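Local coordinates for protein aldehyde dehydrogenase (Bartonella henselae, PDB 3I44) that probably oxidises aldehydes to carboxylic acids with a nicotinamide cofactor, as in other members of the aldehyde dehydrogenase family, at residues Glu86-Gly89 with Phe90-Ile94; Asp392-Pro395 with His396-Ile399; Arg444-Ala447 with Ala448-Arg451. The protein carries 1 engineered substitution. All coordinates share one frame; numbering follows the deposited sequence.

Contact 1. Residues Glu86-Gly89 with Phe90-Ile94; sequences ERLG and FVEKI
Phe90 lays its ring against the carbonyl of Glu86, one turn earlier in alpha-helix 84-100, and Glu92 folds back on Leu88. The helix packs with helices 117-141 and 174-188, probably within the cofactor-binding domain as in other aldehyde dehydrogenases. Four i to i+4 backbone hydrogen bonds run through it, among them Glu92 N to Leu88 O at 2.9 Å. Phe90 CG sits opposite its own carbonyl carbon (chi1 -79°), which brings CD2 to 3.3 Å from Glu86 O. Beyond the helix the ring packs on Leu216 and Pro217, a fitting use of a large apolar group. Val91, buried, sends CG2 back to 3.5 Å from Arg87 O and also meets Ile132, Ile183 and Leu187, a compact branched residue suiting close packing between helices. Arg87 turns its guanidinium away: NE bonds to Thr82 OG1 and NH1 to Leu187 O, so the charged group of this buried residue is held by oxygen acceptors. On another side, Leu88 and Glu92 cross at an angle, both touching Ile136. Glu92 lays its methylene carbon CG 3.4 Å from Leu88 O, while its OE2 stands 4.2 Å from Leu88 CG.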
ATOM      1  N   GLU A  86      26.383   8.327   8.752  1.00 25.76           N
ATOM      2  CA  GLU A  86      27.252   7.550   7.860  1.00 25.86           C
ATOM      3  C   GLU A  86      26.572   7.239   6.509  1.00 24.84           C
ATOM      4  O   GLU A  86      27.198   7.290   5.477  1.00 25.30           O
ATOM      5  CB  GLU A  86      27.573   6.205   8.470  1.00 26.77           C
ATOM      6  CG  GLU A  86      28.472   6.153   9.720  1.00 33.26           C
ATOM      7  CD  GLU A  86      28.374   4.745  10.361  1.00 38.75           C
ATOM      8  OE1 GLU A  86      27.831   4.621  11.484  1.00 41.14           O
ATOM      9  OE2 GLU A  86      28.743   3.759   9.662  1.00 42.93           O
ATOM     10  N   ARG A  87      25.291   6.877   6.540  1.00 23.71           N
ATOM     11  CA  ARG A  87      24.500   6.686   5.317  1.00 23.32           C
ATOM     12  C   ARG A  87      24.420   7.930   4.441  1.00 22.69           C
ATOM     13  O   ARG A  87      24.568   7.835   3.227  1.00 21.80           O
ATOM     14  CB  ARG A  87      23.074   6.240   5.640  1.00 23.08           C
ATOM     15  CG  ARG A  87      22.952   4.885   6.298  1.00 23.87           C
ATOM     16  CD  ARG A  87      21.486   4.670   6.671  1.00 28.26           C
ATOM     17  NE  ARG A  87      21.328   3.711   7.735  1.00 29.86           N
ATOM     18  CZ  ARG A  87      20.205   3.483   8.390  1.00 31.17           C
ATOM     19  NH1 ARG A  87      19.107   4.173   8.123  1.00 30.46           N
ATOM     20  NH2 ARG A  87      20.192   2.538   9.337  1.00 33.93           N
ATOM     21  N   LEU A  88      24.172   9.098   5.038  1.00 23.07           N
ATOM     22  CA  LEU A  88      24.216  10.325   4.271  1.00 23.08           C
ATOM     23  C   LEU A  88      25.603  10.538   3.640  1.00 23.44           C
ATOM     24  O   LEU A  88      25.705  10.983   2.503  1.00 23.60           O
ATOM     25  CB  LEU A  88      23.843  11.507   5.126  1.00 23.48           C
ATOM     26  CG  LEU A  88      23.780  12.867   4.433  1.00 23.84           C
ATOM     27  CD1 LEU A  88      22.701  12.849   3.379  1.00 26.07           C
ATOM     28  CD2 LEU A  88      23.520  13.974   5.502  1.00 25.97           C
ATOM     29  N   GLY A  89      26.660  10.219   4.374  1.00 23.39           N
ATOM     30  CA  GLY A  89      28.020  10.366   3.846  1.00 23.56           C
ATOM     31  C   GLY A  89      28.242   9.486   2.622  1.00 23.68           C
ATOM     32  O   GLY A  89      28.906   9.907   1.666  1.00 23.38           O
ATOM     33  N   PHE A  90      27.695   8.267   2.630  1.00 22.97           N
ATOM     34  CA  PHE A  90      27.770   7.449   1.419  1.00 23.09           C
ATOM     35  C   PHE A  90      27.018   8.057   0.238  1.00 21.94           C
ATOM     36  O   PHE A  90      27.487   8.010  -0.891  1.00 21.37           O
ATOM     37  CB  PHE A  90      27.270   6.026   1.652  1.00 23.01           C
ATOM     38  CG  PHE A  90      28.277   5.140   2.340  1.00 24.55           C
ATOM     39  CD1 PHE A  90      29.434   4.720   1.664  1.00 23.91           C
ATOM     40  CD2 PHE A  90      28.065   4.713   3.644  1.00 26.12           C
ATOM     41  CE1 PHE A  90      30.365   3.908   2.289  1.00 25.57           C
ATOM     42  CE2 PHE A  90      28.998   3.882   4.282  1.00 27.01           C
ATOM     43  CZ  PHE A  90      30.137   3.471   3.603  1.00 26.93           C
ATOM     44  N   VAL A  91      25.840   8.588   0.496  1.00 22.05           N
ATOM     45  CA  VAL A  91      25.038   9.217  -0.571  1.00 21.87           C
ATOM     46  C   VAL A  91      25.708  10.481  -1.140  1.00 21.52           C
ATOM     47  O   VAL A  91      25.697  10.725  -2.343  1.00 20.48           O
ATOM     48  CB  VAL A  91      23.613   9.488  -0.076  1.00 22.43           C
ATOM     49  CG1 VAL A  91      22.798  10.375  -1.102  1.00 21.70           C
ATOM     50  CG2 VAL A  91      22.945   8.129   0.173  1.00 21.14           C
ATOM     51  N   GLU A  92      26.360  11.245  -0.280  1.00 21.26           N
ATOM     52  CA  GLU A  92      27.138  12.394  -0.772  1.00 20.95           C
ATOM     53  C   GLU A  92      28.303  11.945  -1.637  1.00 20.56           C
ATOM     54  O   GLU A  92      28.595  12.556  -2.660  1.00 20.26           O
ATOM     55  CB  GLU A  92      27.515  13.331   0.394  1.00 20.81           C
ATOM     56  CG  GLU A  92      26.202  13.997   1.007  1.00 21.55           C
ATOM     57  CD  GLU A  92      26.498  15.177   1.958  1.00 24.68           C
ATOM     58  OE1 GLU A  92      27.694  15.341   2.366  1.00 21.33           O
ATOM     59  OE2 GLU A  92      25.550  15.951   2.276  1.00 22.30           O
ATOM     60  N   LYS A  93      28.952  10.860  -1.242  1.00 21.17           N
ATOM     61  CA  LYS A  93      30.040  10.288  -2.022  1.00 21.84           C
ATOM     62  C   LYS A  93      29.540   9.757  -3.382  1.00 21.75           C
ATOM     63  O   LYS A  93      30.151   9.992  -4.426  1.00 21.78           O
ATOM     64  CB  LYS A  93      30.726   9.177  -1.221  1.00 22.13           C
ATOM     65  CG  LYS A  93      32.033   8.629  -1.859  1.00 25.79           C
ATOM     66  CD  LYS A  93      32.919   9.808  -2.321  1.00 30.64           C
ATOM     67  CE  LYS A  93      34.380   9.642  -2.032  1.00 34.81           C
ATOM     68  NZ  LYS A  93      35.005  11.005  -1.874  1.00 36.43           N
ATOM     69  N   ILE A  94      28.378   9.111  -3.369  1.00 21.65           N
ATOM     70  CA  ILE A  94      27.767   8.630  -4.584  1.00 20.59           C
ATOM     71  C   ILE A  94      27.507   9.811  -5.534  1.00 20.21           C
ATOM     72  O   ILE A  94      27.797   9.720  -6.702  1.00 21.30           O
ATOM     73  CB  ILE A  94      26.468   7.866  -4.274  1.00 20.60           C
ATOM     74  CG1 ILE A  94      26.795   6.488  -3.655  1.00 21.51           C
ATOM     75  CG2 ILE A  94      25.574   7.749  -5.568  1.00 18.25           C
ATOM     76  CD1 ILE A  94      25.517   5.758  -3.049  1.00 22.59           C
TER

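Contact 2. Residues Asp392-Pro395 with His396-Ile399; sequences DVKP and HMRI
Lys394 to Met397 make a type I beta turn that swings the chain round, the end-to-end directions of 392-395 and 396-399 lying 115° apart. Met397 N closes the turn on Lys394 O at 3.0 Å, approaching from above the carbonyl plane, 44° out of it. Pro395 suits the second position of the turn because its ring already holds phi near the required value, and His396 follows it in the third. Met397 then occupies the N-cap position of the short helix 398-401.

The side chain of Met397 runs back across the turn toward the backbone of Lys394. Extended beyond CG, it carries SD to 3.5 Å from Lys394 N, a weak but nearly straight N-H to sulfur bond, and CE to 3.9 Å from Lys394 CG. A long, flexible thioether is well suited here, being apolar enough for a buried place yet able to accept from a backbone N-H. This loop leads from strand 388-391 into helix 398-401 at the mixed sheet that includes strands 276-279, 308-312 and 408-414, which by comparison with the family probably forms the core of the catalytic domain; Val393 pairs through its backbone with Leu411 of strand 408-414.

Val393 spreads its two methyls over different neighbours: CG1 lies 3.9 Å from Met397 SD, and CG2 lies 3.8 Å from Ile399 CD1. Ile399 reaches it because CG1 is set between its backbone N and carbonyl carbon (chi1 53°), bringing the extended ethyl arm back to the valine; both side chains also touch Ser410. On the more open side, the imidazole of His396 stands near the aliphatic base of Lys394, with CE1 3.7 Å from Lys394 CB.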
ATOM      1  N   ASP A 392      -9.826  15.846 -33.980  1.00 27.78           N
ATOM      2  CA  ASP A 392     -11.152  15.228 -33.941  1.00 29.27           C
ATOM      3  C   ASP A 392     -11.086  13.791 -33.399  1.00 29.51           C
ATOM      4  O   ASP A 392     -11.701  12.874 -33.948  1.00 30.11           O
ATOM      5  CB  ASP A 392     -11.776  15.287 -35.336  1.00 29.68           C
ATOM      6  CG  ASP A 392     -11.645  16.675 -35.941  1.00 31.94           C
ATOM      7  OD1 ASP A 392     -12.043  17.631 -35.234  1.00 34.58           O
ATOM      8  OD2 ASP A 392     -11.104  16.815 -37.076  1.00 33.69           O
ATOM      9  N   VAL A 393     -10.319  13.592 -32.324  1.00 29.84           N
ATOM     10  CA  VAL A 393     -10.204  12.273 -31.715  1.00 29.48           C
ATOM     11  C   VAL A 393     -11.412  12.110 -30.810  1.00 30.20           C
ATOM     12  O   VAL A 393     -11.889  13.073 -30.223  1.00 30.60           O
ATOM     13  CB  VAL A 393      -8.900  12.116 -30.924  1.00 30.05           C
ATOM     14  CG1 VAL A 393      -8.860  10.730 -30.239  1.00 28.92           C
ATOM     15  CG2 VAL A 393      -7.678  12.328 -31.849  1.00 27.79           C
ATOM     16  N   LYS A 394     -11.945  10.901 -30.763  1.00 30.69           N
ATOM     17  CA  LYS A 394     -13.133  10.598 -29.981  1.00 31.27           C
ATOM     18  C   LYS A 394     -12.748   9.612 -28.867  1.00 30.67           C
ATOM     19  O   LYS A 394     -11.803   8.829 -29.045  1.00 29.97           O
ATOM     20  CB  LYS A 394     -14.192   9.938 -30.870  1.00 32.30           C
ATOM     21  CG  LYS A 394     -14.681  10.786 -32.047  1.00 35.60           C
ATOM     22  CD  LYS A 394     -15.668  11.830 -31.593  1.00 39.20           C
ATOM     23  CE  LYS A 394     -16.079  12.761 -32.744  1.00 42.54           C
ATOM     24  NZ  LYS A 394     -17.228  12.147 -33.482  1.00 45.57           N
ATOM     25  N   PRO A 395     -13.487   9.634 -27.736  1.00 30.39           N
ATOM     26  CA  PRO A 395     -13.208   8.780 -26.571  1.00 30.43           C
ATOM     27  C   PRO A 395     -13.086   7.278 -26.829  1.00 30.45           C
ATOM     28  O   PRO A 395     -12.402   6.590 -26.071  1.00 30.13           O
ATOM     29  CB  PRO A 395     -14.406   9.045 -25.636  1.00 30.58           C
ATOM     30  CG  PRO A 395     -14.868  10.421 -25.988  1.00 31.23           C
ATOM     31  CD  PRO A 395     -14.673  10.492 -27.498  1.00 30.99           C
ATOM     32  N   HIS A 396     -13.734   6.751 -27.871  1.00 30.66           N
ATOM     33  CA  HIS A 396     -13.683   5.294 -28.093  1.00 30.31           C
ATOM     34  C   HIS A 396     -12.432   4.891 -28.850  1.00 29.56           C
ATOM     35  O   HIS A 396     -12.114   3.710 -28.940  1.00 29.76           O
ATOM     36  CB  HIS A 396     -14.922   4.820 -28.876  1.00 31.42           C
ATOM     37  CG  HIS A 396     -14.933   5.291 -30.294  1.00 29.41           C
ATOM     38  ND1 HIS A 396     -15.631   6.411 -30.694  1.00 29.47           N
ATOM     39  CD2 HIS A 396     -14.296   4.826 -31.393  1.00 30.59           C
ATOM     40  CE1 HIS A 396     -15.428   6.612 -31.984  1.00 30.47           C
ATOM     41  NE2 HIS A 396     -14.613   5.671 -32.432  1.00 30.51           N
ATOM     42  N   MET A 397     -11.704   5.851 -29.412  1.00 28.87           N
ATOM     43  CA  MET A 397     -10.574   5.492 -30.263  1.00 28.37           C
ATOM     44  C   MET A 397      -9.403   4.975 -29.465  1.00 27.74           C
ATOM     45  O   MET A 397      -9.147   5.418 -28.343  1.00 27.41           O
ATOM     46  CB  MET A 397     -10.138   6.672 -31.111  1.00 29.18           C
ATOM     47  CG  MET A 397     -11.219   7.172 -32.047  1.00 30.63           C
ATOM     48  SD  MET A 397     -10.612   8.567 -33.012  1.00 32.08           S
ATOM     49  CE  MET A 397     -12.025   8.792 -34.127  1.00 29.92           C
ATOM     50  N   ARG A 398      -8.677   4.031 -30.043  1.00 27.48           N
ATOM     51  CA  ARG A 398      -7.533   3.476 -29.371  1.00 27.19           C
ATOM     52  C   ARG A 398      -6.510   4.557 -28.973  1.00 27.01           C
ATOM     53  O   ARG A 398      -5.894   4.441 -27.911  1.00 25.63           O
ATOM     54  CB  ARG A 398      -6.837   2.411 -30.223  1.00 27.61           C
ATOM     55  CG  ARG A 398      -7.687   1.131 -30.460  1.00 28.99           C
ATOM     56  CD  ARG A 398      -6.861   0.065 -31.209  1.00 29.69           C
ATOM     57  NE  ARG A 398      -5.679  -0.320 -30.440  1.00 29.42           N
ATOM     58  CZ  ARG A 398      -4.560  -0.820 -30.961  1.00 31.47           C
ATOM     59  NH1 ARG A 398      -4.430  -1.018 -32.271  1.00 33.20           N
ATOM     60  NH2 ARG A 398      -3.549  -1.116 -30.162  1.00 31.47           N
ATOM     61  N   ILE A 399      -6.299   5.557 -29.836  1.00 26.45           N
ATOM     62  CA  ILE A 399      -5.274   6.580 -29.578  1.00 26.51           C
ATOM     63  C   ILE A 399      -5.667   7.468 -28.396  1.00 26.34           C
ATOM     64  O   ILE A 399      -4.797   8.079 -27.776  1.00 25.87           O
ATOM     65  CB  ILE A 399      -4.918   7.466 -30.841  1.00 26.64           C
ATOM     66  CG1 ILE A 399      -6.162   8.100 -31.495  1.00 27.56           C
ATOM     67  CG2 ILE A 399      -4.153   6.653 -31.857  1.00 26.23           C
ATOM     68  CD1 ILE A 399      -5.826   9.061 -32.651  1.00 26.30           C
TER

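Contact 3. Residues Arg444-Ala447 with Ala448-Arg451; sequences RRIA and AQVR
Gln449 turns its side chain back along the helix to the carbonyl of Arg445. With CG opposite its carbonyl carbon (chi1 -64°) and the chain extended, NE2 donates to Arg445 O at 3.1 Å. The oxygen lies close to the glutamine amide plane, but NE2 stands 70° out of the carbonyl plane. A glutamine suits this place, its side-chain N-H adding to the weak bond from Gln449 N to the same oxygen where the last turn is poorly bonded. Arg445 points its guanidinium elsewhere, to a salt bridge with Glu417.

Ile446 and Val450 cross at a slant on the buried side, CG2 of the isoleucine 4.2 Å from CG1 of the valine. Both branched side chains lean on Ile278 in the sheet. Ile446 O accepts from Gln449 N at 3.0 Å and Val450 N at 3.1 Å, the latter nearly in line with C=O. Small Ala447 and Ala448 pack on Ile494 and His158 of the second subunit respectively, and Arg444 meets Trp497 of that subunit by a salt bridge to its terminal carboxylate and a cation-pi contact. This helix C-terminus belongs to the beta-alpha-beta crossover from strand 432-436 through helix 440-449 to strand 454-457.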
ATOM      1  N   ARG A 444      -8.182  26.567 -10.450  1.00 24.73           N
ATOM      2  CA  ARG A 444      -8.436  25.910  -9.187  1.00 24.84           C
ATOM      3  C   ARG A 444      -9.620  24.965  -9.267  1.00 24.67           C
ATOM      4  O   ARG A 444      -9.517  23.836  -8.797  1.00 24.41           O
ATOM      5  CB  ARG A 444      -8.652  26.932  -8.076  1.00 24.75           C
ATOM      6  CG  ARG A 444      -7.387  27.595  -7.652  1.00 24.57           C
ATOM      7  CD  ARG A 444      -7.676  28.698  -6.661  1.00 24.49           C
ATOM      8  NE  ARG A 444      -6.451  29.237  -6.092  1.00 24.81           N
ATOM      9  CZ  ARG A 444      -6.419  30.072  -5.059  1.00 25.92           C
ATOM     10  NH1 ARG A 444      -7.545  30.491  -4.504  1.00 28.16           N
ATOM     11  NH2 ARG A 444      -5.265  30.485  -4.576  1.00 26.11           N
ATOM     12  N   ARG A 445     -10.726  25.417  -9.845  1.00 24.42           N
ATOM     13  CA  ARG A 445     -11.900  24.554 -10.046  1.00 25.82           C
ATOM     14  C   ARG A 445     -11.559  23.274 -10.805  1.00 25.19           C
ATOM     15  O   ARG A 445     -11.955  22.182 -10.394  1.00 25.91           O
ATOM     16  CB  ARG A 445     -13.009  25.243 -10.850  1.00 26.59           C
ATOM     17  CG  ARG A 445     -13.701  26.377 -10.195  1.00 29.06           C
ATOM     18  CD  ARG A 445     -15.040  26.717 -10.935  1.00 30.15           C
ATOM     19  NE  ARG A 445     -14.808  27.291 -12.272  1.00 31.66           N
ATOM     20  CZ  ARG A 445     -14.544  28.573 -12.527  1.00 28.91           C
ATOM     21  NH1 ARG A 445     -14.439  29.459 -11.556  1.00 29.47           N
ATOM     22  NH2 ARG A 445     -14.346  28.963 -13.767  1.00 29.92           N
ATOM     23  N   ILE A 446     -10.854  23.421 -11.924  1.00 25.21           N
ATOM     24  CA  ILE A 446     -10.509  22.284 -12.775  1.00 24.22           C
ATOM     25  C   ILE A 446      -9.505  21.327 -12.104  1.00 24.15           C
ATOM     26  O   ILE A 446      -9.689  20.090 -12.174  1.00 23.73           O
ATOM     27  CB  ILE A 446     -10.007  22.732 -14.189  1.00 24.35           C
ATOM     28  CG1 ILE A 446     -11.039  23.639 -14.888  1.00 23.94           C
ATOM     29  CG2 ILE A 446      -9.713  21.517 -15.063  1.00 21.82           C
ATOM     30  CD1 ILE A 446     -12.425  23.032 -15.049  1.00 26.97           C
ATOM     31  N   ALA A 447      -8.472  21.892 -11.461  1.00 22.60           N
ATOM     32  CA  ALA A 447      -7.473  21.123 -10.723  1.00 23.31           C
ATOM     33  C   ALA A 447      -8.118  20.242  -9.641  1.00 23.77           C
ATOM     34  O   ALA A 447      -7.675  19.115  -9.416  1.00 24.23           O
ATOM     35  CB  ALA A 447      -6.385  22.025 -10.112  1.00 21.86           C
ATOM     36  N   ALA A 448      -9.148  20.759  -8.982  1.00 23.35           N
ATOM     37  CA  ALA A 448      -9.833  20.029  -7.935  1.00 24.70           C
ATOM     38  C   ALA A 448     -10.679  18.888  -8.478  1.00 25.22           C
ATOM     39  O   ALA A 448     -10.921  17.940  -7.750  1.00 26.14           O
ATOM     40  CB  ALA A 448     -10.722  20.983  -7.068  1.00 23.75           C
ATOM     41  N   GLN A 449     -11.135  18.978  -9.733  1.00 25.40           N
ATOM     42  CA  GLN A 449     -12.000  17.962 -10.295  1.00 25.71           C
ATOM     43  C   GLN A 449     -11.291  16.849 -11.081  1.00 25.64           C
ATOM     44  O   GLN A 449     -11.876  15.803 -11.262  1.00 24.66           O
ATOM     45  CB  GLN A 449     -13.047  18.598 -11.193  1.00 26.03           C
ATOM     46  CG  GLN A 449     -14.021  19.528 -10.464  1.00 27.41           C
ATOM     47  CD  GLN A 449     -14.944  20.221 -11.441  1.00 30.67           C
ATOM     48  OE1 GLN A 449     -15.841  19.602 -11.979  1.00 32.27           O
ATOM     49  NE2 GLN A 449     -14.714  21.507 -11.690  1.00 33.41           N
ATOM     50  N   VAL A 450     -10.063  17.065 -11.551  1.00 24.83           N
ATOM     51  CA  VAL A 450      -9.387  16.046 -12.369  1.00 24.52           C
ATOM     52  C   VAL A 450      -8.781  15.012 -11.448  1.00 24.42           C
ATOM     53  O   VAL A 450      -8.272  15.330 -10.351  1.00 24.26           O
ATOM     54  CB  VAL A 450      -8.283  16.587 -13.335  1.00 23.52           C
ATOM     55  CG1 VAL A 450      -8.890  17.469 -14.423  1.00 24.17           C
ATOM     56  CG2 VAL A 450      -7.190  17.331 -12.574  1.00 23.53           C
ATOM     57  N   ARG A 451      -8.799  13.770 -11.916  1.00 24.42           N
ATOM     58  CA  ARG A 451      -8.448  12.641 -11.075  1.00 25.22           C
ATOM     59  C   ARG A 451      -7.072  12.142 -11.407  1.00 23.86           C
ATOM     60  O   ARG A 451      -6.890  11.247 -12.223  1.00 23.75           O
ATOM     61  CB  ARG A 451      -9.522  11.549 -11.201  1.00 26.71           C
ATOM     62  CG  ARG A 451      -9.400  10.452 -10.156  1.00 30.48           C
ATOM     63  CD  ARG A 451     -10.144  10.702  -8.832  1.00 36.14           C
ATOM     64  NE  ARG A 451     -10.205   9.403  -8.135  1.00 39.82           N
ATOM     65  CZ  ARG A 451      -9.250   8.885  -7.349  1.00 43.56           C
ATOM     66  NH1 ARG A 451      -8.139   9.573  -7.077  1.00 42.04           N
ATOM     67  NH2 ARG A 451      -9.414   7.655  -6.822  1.00 45.01           N
TER

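Overall arrangement
Along the chain the three contacts come in series. Contact 1, on helix 84-100, probably lies in the cofactor-binding domain, as in the family. Its centre is about 49 Å from that of contact 2, on the opposite side of the chain's centre, and about 40 Å from that of contact 3. Contacts 2 and 3, with centres about 23 Å and nearest atoms about 15 Å apart, are attached to one mixed sheet, probably of the catalytic domain: contact 2 follows its strand 388-391, and contact 3 lies between its strands 432-436 and 454-457. Of the three, only contact 3 meets the second subunit, so it joins this sheet's periphery to the dimer interface.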